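Local coordinates for protein GntR family transcriptional regulator (Streptococcus agalactiae, PDB 7B5U) that binds the second messenger c-di-AMP through its RCK_C domain dimer and probably acts as a DNA-binding transcriptional regulator, at residues Q29-F43 against D57-M71. Numbering follows the deposited sequence. Where two conformers were deposited one is given.
With 2BA ((2R,3R,3aS,5R,7aR,9R,10R,10aS,12R,14aR)-2,9-bis(6-amino-9H-purin-9-yl)octahydro-2H,7H-difuro[3,2-d:3',2'-j][1,3,7,9,2,8 ]tetraoxadiphosphacyclododecine-3,5,10,12-tetrol 5,12-dioxide), chain C.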
loop_
_atom_site.group_PDB
_atom_site.type_symbol
_atom_site.label_atom_id
_atom_site.label_comp_id
_atom_site.label_asym_id
_atom_site.label_seq_id
_atom_site.Cartn_x
_atom_site.Cartn_y
_atom_site.Cartn_z
ATOM N N GLN A 29 -7.005 2.982 -9.974
ATOM C CA GLN A 29 -7.887 4.128 -10.164
ATOM C C GLN A 29 -7.204 5.442 -9.824
ATOM O O GLN A 29 -7.483 6.462 -10.461
ATOM C CB GLN A 29 -9.115 4.010 -9.262
ATOM C CG GLN A 29 -9.950 2.789 -9.500
ATOM C CD GLN A 29 -10.752 2.862 -10.778
ATOM O OE1 GLN A 29 -10.744 3.870 -11.478
ATOM N NE2 GLN A 29 -11.451 1.783 -11.094
ATOM N N THR A 30 -6.335 5.443 -8.804
ATOM C CA THR A 30 -5.823 6.681 -8.223
ATOM C C THR A 30 -4.315 6.719 -8.052
ATOM O O THR A 30 -3.787 7.782 -7.699
ATOM C CB THR A 30 -6.421 6.928 -6.833
ATOM O OG1 THR A 30 -5.962 5.902 -5.942
ATOM C CG2 THR A 30 -7.955 6.967 -6.892
ATOM N N GLY A 31 -3.613 5.596 -8.221
ATOM C CA GLY A 31 -2.193 5.555 -7.944
ATOM C C GLY A 31 -1.826 5.446 -6.482
ATOM O O GLY A 31 -0.627 5.441 -6.165
ATOM N N ALA A 32 -2.804 5.330 -5.591
ATOM C CA ALA A 32 -2.546 5.295 -4.159
ATOM C C ALA A 32 -2.369 3.876 -3.644
ATOM O O ALA A 32 -3.051 2.949 -4.092
ATOM C CB ALA A 32 -3.717 5.930 -3.419
ATOM N N THR A 33 -1.477 3.722 -2.671
ATOM C CA THR A 33 -1.361 2.474 -1.924
ATOM C C THR A 33 -1.868 2.739 -0.512
ATOM O O THR A 33 -1.257 3.517 0.239
ATOM C CB THR A 33 0.080 1.974 -1.901
ATOM O OG1 THR A 33 0.529 1.749 -3.245
ATOM C CG2 THR A 33 0.191 0.666 -1.131
ATOM N N ILE A 34 -3.000 2.125 -0.167
ATOM C CA ILE A 34 -3.605 2.319 1.149
ATOM C C ILE A 34 -2.830 1.520 2.190
ATOM O O ILE A 34 -2.622 0.310 2.036
ATOM C CB ILE A 34 -5.090 1.921 1.132
ATOM C CG1 ILE A 34 -5.888 2.822 0.176
ATOM C CG2 ILE A 34 -5.651 1.942 2.548
ATOM C CD1 ILE A 34 -7.320 2.352 -0.052
ATOM N N VAL A 35 -2.390 2.202 3.251
ATOM C CA VAL A 35 -1.635 1.556 4.319
ATOM C C VAL A 35 -2.504 1.220 5.517
ATOM O O VAL A 35 -2.176 0.306 6.274
ATOM C CB VAL A 35 -0.400 2.374 4.740
ATOM C CG1 VAL A 35 0.543 2.495 3.586
ATOM C CG2 VAL A 35 -0.779 3.745 5.272
ATOM N N ALA A 36 -3.599 1.957 5.709
ATOM C CA ALA A 36 -4.481 1.684 6.833
ATOM C C ALA A 36 -5.841 2.319 6.588
ATOM O O ALA A 36 -5.954 3.318 5.876
ATOM C CB ALA A 36 -3.911 2.226 8.148
ATOM N N ILE A 37 -6.867 1.725 7.200
ATOM C CA ILE A 37 -8.202 2.305 7.279
ATOM C C ILE A 37 -8.532 2.495 8.748
ATOM O O ILE A 37 -8.339 1.580 9.558
ATOM C CB ILE A 37 -9.268 1.404 6.630
ATOM C CG1 ILE A 37 -8.965 1.166 5.156
ATOM C CG2 ILE A 37 -10.657 2.019 6.806
ATOM C CD1 ILE A 37 -9.726 0.000 4.590
ATOM N N GLU A 38 -9.053 3.666 9.089
ATOM C CA GLU A 38 -9.604 3.889 10.414
ATOM C C GLU A 38 -11.119 3.875 10.285
ATOM O O GLU A 38 -11.686 4.645 9.495
ATOM C CB GLU A 38 -9.139 5.214 11.008
ATOM C CG GLU A 38 -9.576 5.374 12.449
ATOM C CD GLU A 38 -9.273 6.748 13.000
ATOM O OE1 GLU A 38 -8.610 7.546 12.297
ATOM O OE2 GLU A 38 -9.693 7.028 14.141
ATOM N N HIS A 39 -11.766 2.996 11.046
ATOM C CA HIS A 39 -13.207 2.796 10.979
ATOM C C HIS A 39 -13.721 2.706 12.405
ATOM O O HIS A 39 -13.254 1.860 13.174
ATOM C CB HIS A 39 -13.486 1.492 10.236
ATOM C CG HIS A 39 -14.932 1.123 10.192
ATOM N ND1 HIS A 39 -15.873 1.879 9.527
ATOM C CD2 HIS A 39 -15.603 0.083 10.741
ATOM C CE1 HIS A 39 -17.060 1.314 9.658
ATOM N NE2 HIS A 39 -16.922 0.224 10.391
ATOM N N GLU A 40 -14.655 3.582 12.769
ATOM C CA GLU A 40 -15.185 3.606 14.130
ATOM C C GLU A 40 -14.062 3.720 15.160
ATOM O O GLU A 40 -14.119 3.131 16.243
ATOM C CB GLU A 40 -16.084 2.393 14.404
ATOM C CG GLU A 40 -17.257 2.252 13.439
ATOM C CD GLU A 40 -17.900 0.870 13.473
ATOM O OE1 GLU A 40 -17.316 -0.055 14.080
ATOM O OE2 GLU A 40 -18.989 0.708 12.884
ATOM N N GLY A 41 -13.017 4.471 14.807
ATOM C CA GLY A 41 -11.897 4.711 15.694
ATOM C C GLY A 41 -10.886 3.590 15.784
ATOM O O GLY A 41 -9.914 3.718 16.539
ATOM N N LYS A 42 -11.076 2.504 15.036
ATOM C CA LYS A 42 -10.198 1.341 15.055
ATOM C C LYS A 42 -9.397 1.304 13.761
ATOM O O LYS A 42 -9.915 1.652 12.696
ATOM C CB LYS A 42 -11.025 0.054 15.183
ATOM C CG LYS A 42 -11.780 -0.051 16.507
ATOM C CD LYS A 42 -12.840 -1.149 16.492
ATOM C CE LYS A 42 -14.089 -0.714 15.734
ATOM N NZ LYS A 42 -15.202 -1.704 15.846
ATOM N N PHE A 43 -8.137 0.893 13.849
ATOM C CA PHE A 43 -7.242 0.888 12.703
ATOM C C PHE A 43 -7.006 -0.530 12.216
ATOM O O PHE A 43 -6.807 -1.450 13.018
ATOM C CB PHE A 43 -5.895 1.512 13.067
ATOM C CG PHE A 43 -5.966 2.982 13.324
ATOM C CD1 PHE A 43 -6.396 3.463 14.547
ATOM C CD2 PHE A 43 -5.592 3.887 12.343
ATOM C CE1 PHE A 43 -6.465 4.826 14.790
ATOM C CE2 PHE A 43 -5.657 5.249 12.578
ATOM C CZ PHE A 43 -6.095 5.718 13.802
ATOM N N ASP A 57 -14.945 6.940 7.256
ATOM C CA ASP A 57 -13.658 6.329 7.546
ATOM C C ASP A 57 -12.517 7.274 7.171
ATOM O O ASP A 57 -12.655 8.159 6.323
ATOM C CB ASP A 57 -13.492 5.040 6.741
ATOM C CG ASP A 57 -14.360 3.905 7.244
ATOM O OD1 ASP A 57 -15.036 4.058 8.280
ATOM O OD2 ASP A 57 -14.346 2.831 6.601
ATOM N N HIS A 58 -11.365 7.066 7.810
ATOM C CA HIS A 58 -10.137 7.745 7.414
ATOM C C HIS A 58 -9.291 6.762 6.621
ATOM O O HIS A 58 -9.036 5.641 7.080
ATOM C CB HIS A 58 -9.338 8.224 8.627
ATOM C CG HIS A 58 -10.065 9.181 9.517
ATOM N ND1 HIS A 58 -9.428 10.245 10.117
ATOM C CD2 HIS A 58 -11.356 9.236 9.927
ATOM C CE1 HIS A 58 -10.294 10.917 10.854
ATOM N NE2 HIS A 58 -11.473 10.328 10.753
ATOM N N ILE A 59 -8.867 7.171 5.427
ATOM C CA ILE A 59 -7.999 6.367 4.574
ATOM C C ILE A 59 -6.605 6.976 4.631
ATOM O O ILE A 59 -6.426 8.164 4.336
ATOM C CB ILE A 59 -8.488 6.330 3.117
ATOM C CG1 ILE A 59 -9.960 5.933 2.999
ATOM C CG2 ILE A 59 -7.576 5.435 2.263
ATOM C CD1 ILE A 59 -10.437 5.939 1.564
ATOM N N PHE A 60 -5.622 6.158 4.994
ATOM C CA PHE A 60 -4.216 6.548 5.020
ATOM C C PHE A 60 -3.531 5.883 3.833
ATOM O O PHE A 60 -3.651 4.671 3.659
ATOM C CB PHE A 60 -3.568 6.084 6.332
ATOM C CG PHE A 60 -4.136 6.762 7.551
ATOM C CD1 PHE A 60 -5.303 6.299 8.141
ATOM C CD2 PHE A 60 -3.506 7.865 8.106
ATOM C CE1 PHE A 60 -5.840 6.940 9.252
ATOM C CE2 PHE A 60 -4.042 8.501 9.224
ATOM C CZ PHE A 60 -5.205 8.033 9.796
ATOM N N PHE A 61 -2.816 6.657 3.018
ATOM C CA PHE A 61 -2.248 6.110 1.792
ATOM C C PHE A 61 -0.957 6.835 1.437
ATOM O O PHE A 61 -0.766 8.003 1.790
ATOM C CB PHE A 61 -3.235 6.189 0.617
ATOM C CG PHE A 61 -3.650 7.590 0.260
ATOM C CD1 PHE A 61 -2.981 8.296 -0.719
ATOM C CD2 PHE A 61 -4.737 8.192 0.890
ATOM C CE1 PHE A 61 -3.367 9.595 -1.054
ATOM C CE2 PHE A 61 -5.120 9.481 0.559
ATOM C CZ PHE A 61 -4.448 10.176 -0.417
ATOM N N VAL A 62 -0.066 6.130 0.734
ATOM C CA VAL A 62 1.162 6.719 0.230
ATOM C C VAL A 62 1.010 7.048 -1.246
ATOM O O VAL A 62 0.206 6.457 -1.975
ATOM C CB VAL A 62 2.426 5.868 0.504
ATOM C CG1 VAL A 62 2.646 5.723 1.998
ATOM C CG2 VAL A 62 2.353 4.514 -0.201
ATOM N N GLY A 63 1.810 8.010 -1.681
ATOM C CA GLY A 63 1.765 8.547 -3.029
ATOM C C GLY A 63 2.491 9.883 -3.053
ATOM O O GLY A 63 3.339 10.157 -2.202
ATOM N N ASP A 64 2.188 10.678 -4.068
ATOM C CA ASP A 64 2.659 12.054 -4.120
ATOM C C ASP A 64 1.447 12.985 -4.165
ATOM O O ASP A 64 0.303 12.558 -4.008
ATOM C CB ASP A 64 3.671 12.241 -5.255
ATOM C CG ASP A 64 3.079 12.026 -6.633
ATOM O OD1 ASP A 64 3.868 12.019 -7.606
ATOM O OD2 ASP A 64 1.842 11.901 -6.762
ATOM N N GLU A 65 1.704 14.271 -4.400
ATOM C CA GLU A 65 0.625 15.256 -4.402
ATOM C C GLU A 65 -0.416 14.943 -5.468
ATOM O O GLU A 65 -1.616 15.183 -5.262
ATOM C CB GLU A 65 1.198 16.659 -4.602
ATOM C CG GLU A 65 1.799 17.282 -3.347
ATOM C CD GLU A 65 3.272 16.947 -3.131
ATOM O OE1 GLU A 65 3.918 17.664 -2.335
ATOM O OE2 GLU A 65 3.787 15.982 -3.742
ATOM N N ASP A 66 0.020 14.418 -6.618
ATOM C CA ASP A 66 -0.926 14.089 -7.676
ATOM C C ASP A 66 -1.811 12.916 -7.272
ATOM O O ASP A 66 -3.011 12.908 -7.569
ATOM C CB ASP A 66 -0.179 13.790 -8.975
ATOM C CG ASP A 66 -1.088 13.823 -10.190
ATOM O OD1 ASP A 66 -1.587 14.917 -10.529
ATOM O OD2 ASP A 66 -1.303 12.761 -10.813
ATOM N N VAL A 67 -1.236 11.911 -6.596
ATOM C CA VAL A 67 -2.037 10.801 -6.092
ATOM C C VAL A 67 -3.067 11.308 -5.096
ATOM O O VAL A 67 -4.227 10.873 -5.098
ATOM C CB VAL A 67 -1.121 9.741 -5.462
ATOM C CG1 VAL A 67 -1.949 8.698 -4.733
ATOM C CG2 VAL A 67 -0.240 9.097 -6.522
ATOM N N TYR A 68 -2.659 12.230 -4.220
ATOM C CA TYR A 68 -3.613 12.839 -3.300
ATOM C C TYR A 68 -4.776 13.480 -4.059
ATOM O O TYR A 68 -5.946 13.300 -3.701
ATOM C CB TYR A 68 -2.940 13.857 -2.371
ATOM C CG TYR A 68 -3.984 14.711 -1.709
ATOM C CD1 TYR A 68 -4.737 14.222 -0.649
ATOM C CD2 TYR A 68 -4.285 15.981 -2.200
ATOM C CE1 TYR A 68 -5.745 14.986 -0.073
ATOM C CE2 TYR A 68 -5.287 16.756 -1.630
ATOM C CZ TYR A 68 -6.013 16.247 -0.568
ATOM O OH TYR A 68 -7.016 16.990 0.019
ATOM N N ALA A 69 -4.472 14.245 -5.113
ATOM C CA ALA A 69 -5.527 14.894 -5.890
ATOM C C ALA A 69 -6.475 13.872 -6.509
ATOM O O ALA A 69 -7.697 14.079 -6.538
ATOM C CB ALA A 69 -4.899 15.772 -6.974
ATOM N N ARG A 70 -5.930 12.759 -7.005
ATOM C CA ARG A 70 -6.762 11.692 -7.551
ATOM C C ARG A 70 -7.669 11.079 -6.483
ATOM O O ARG A 70 -8.859 10.848 -6.731
ATOM C CB ARG A 70 -5.888 10.637 -8.239
ATOM C CG ARG A 70 -5.109 11.213 -9.420
ATOM C CD ARG A 70 -4.053 10.277 -9.987
ATOM N NE ARG A 70 -4.667 9.097 -10.580
ATOM C CZ ARG A 70 -3.994 8.021 -10.978
ATOM N NH1 ARG A 70 -2.663 7.967 -10.861
ATOM N NH2 ARG A 70 -4.667 6.997 -11.491
ATOM N N MET A 71 -7.122 10.783 -5.296
ATOM C CA MET A 71 -7.941 10.215 -4.227
ATOM C C MET A 71 -9.049 11.168 -3.813
ATOM O O MET A 71 -10.196 10.753 -3.601
ATOM C CB MET A 71 -7.065 9.849 -3.032
ATOM C CG MET A 71 -6.266 8.591 -3.258
ATOM S SD MET A 71 -7.283 7.097 -3.179
ATOM C CE MET A 71 -7.255 6.808 -1.408
HETATM P P 2BA C . -2.956 -4.591 -8.328
HETATM O O1P 2BA C . -2.405 -3.287 -7.888
HETATM O O2P 2BA C . -2.927 -4.901 -9.787
HETATM O "O5'" 2BA C . -2.201 -5.744 -7.472
HETATM C "C5'" 2BA C . -2.379 -7.097 -7.825
HETATM C "C4'" 2BA C . -1.826 -7.955 -6.651
HETATM O "O4'" 2BA C . -0.516 -7.744 -6.536
HETATM C "C3'" 2BA C . -2.499 -7.605 -5.300
HETATM O "O3'" 2BA C . -3.647 -8.362 -5.170
HETATM C "C2'" 2BA C . -1.337 -7.929 -4.328
HETATM O "O2'" 2BA C . -1.356 -9.369 -3.943
HETATM C "C1'" 2BA C . -0.219 -7.587 -4.997
HETATM N N9 2BA C . 0.253 -6.225 -4.774
HETATM C C8 2BA C . 0.132 -5.204 -5.662
HETATM N N7 2BA C . 0.667 -4.098 -5.110
HETATM C C5 2BA C . 1.096 -4.462 -3.875
HETATM C C6 2BA C . 1.722 -3.797 -2.855
HETATM N N6 2BA C . 2.075 -2.412 -2.889
HETATM N N1 2BA C . 2.048 -4.453 -1.740
HETATM C C2 2BA C . 1.744 -5.768 -1.587
HETATM N N3 2BA C . 1.151 -6.457 -2.576
HETATM C C4 2BA C . 0.840 -5.761 -3.688
HETATM P P1 2BA C . -4.821 -7.944 -4.091
HETATM O O1P1 2BA C . -4.246 -7.647 -2.750
HETATM O O2P1 2BA C . -5.844 -9.027 -4.144
HETATM O "O5'1" 2BA C . -5.408 -6.536 -4.674
HETATM C "C5'1" 2BA C . -6.178 -6.555 -5.860
HETATM C "C4'1" 2BA C . -6.310 -5.072 -6.338
HETATM O "O4'1" 2BA C . -6.944 -4.351 -5.418
HETATM C "C3'1" 2BA C . -4.921 -4.433 -6.577
HETATM O "O3'1" 2BA C . -4.538 -4.724 -7.875
HETATM C "C2'1" 2BA C . -5.245 -2.951 -6.258
HETATM O "O2'1" 2BA C . -5.764 -2.256 -7.480
HETATM C "C1'1" 2BA C . -6.169 -2.990 -5.276
HETATM N N91 2BA C . -5.648 -2.967 -3.913
HETATM C C81 2BA C . -5.530 -4.004 -3.044
HETATM N N71 2BA C . -4.968 -3.567 -1.902
HETATM C C51 2BA C . -4.715 -2.251 -2.094
HETATM C C61 2BA C . -4.144 -1.255 -1.320
HETATM N N61 2BA C . -3.686 -1.506 0.012
HETATM N N11 2BA C . -4.052 -0.027 -1.784
HETATM C C21 2BA C . -4.469 0.261 -3.038
HETATM N N31 2BA C . -5.035 -0.655 -3.831
HETATM C C41 2BA C . -5.122 -1.900 -3.331
HETATM O O HOH W 1 -15.368 5.546 10.602
#
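A classic beta bulge interrupts the antiparallel pairing of strands 33-39 and 58-62 in this RCK_C domain: two residues, V35 and A36, stand opposite the single residue F60. F60 O takes V35 N at 2.8 Å and, more weakly, A36 N, while F60 N returns a bond to A36 O. Regular pairing resumes on either side, at T33 with V62 and at E38 with H58.

The bulge lies beside the ligand. Adenine atom N11 of c-di-AMP accepts from I34 N at 2.9 Å and N61 donates to I34 O, so the base pairs with the backbone of I34, whose side chain lies between the adenine and I59, CG1 meeting I59 CG2 at 3.7 Å. V35 and T33 pack against their counterparts in the second subunit.

Where the chain turns from H39 to K42 into the next strand, H39 donates from ND1 to D57 OD1 (2.6 Å, 167°). The oxygen lies in the ring plane and is met on its syn side, although carboxylate and ring stand 81° apart; a chi1 of 176° swings the ring away from the backbone N and toward D57. A water links D57 OD1 to E40 N, and E54 N holds OD2.

At the other end, helix 65-74 packs on the end of helix 26-30. The guanidinium of R70 lies flat over the T30-G31 peptide, T30 C 3.2 Å from CZ, and NH2 reaches Q29 O from above its carbonyl plane. A32 CB packs among V67 CG1 (3.5 Å), M71 and F61. An antiparallel sheet backed by helix 65-74, with strand 33-39 offering the I34 backbone to c-di-AMP at the dimer interface, is the RCK_C (TrkA-C) arrangement.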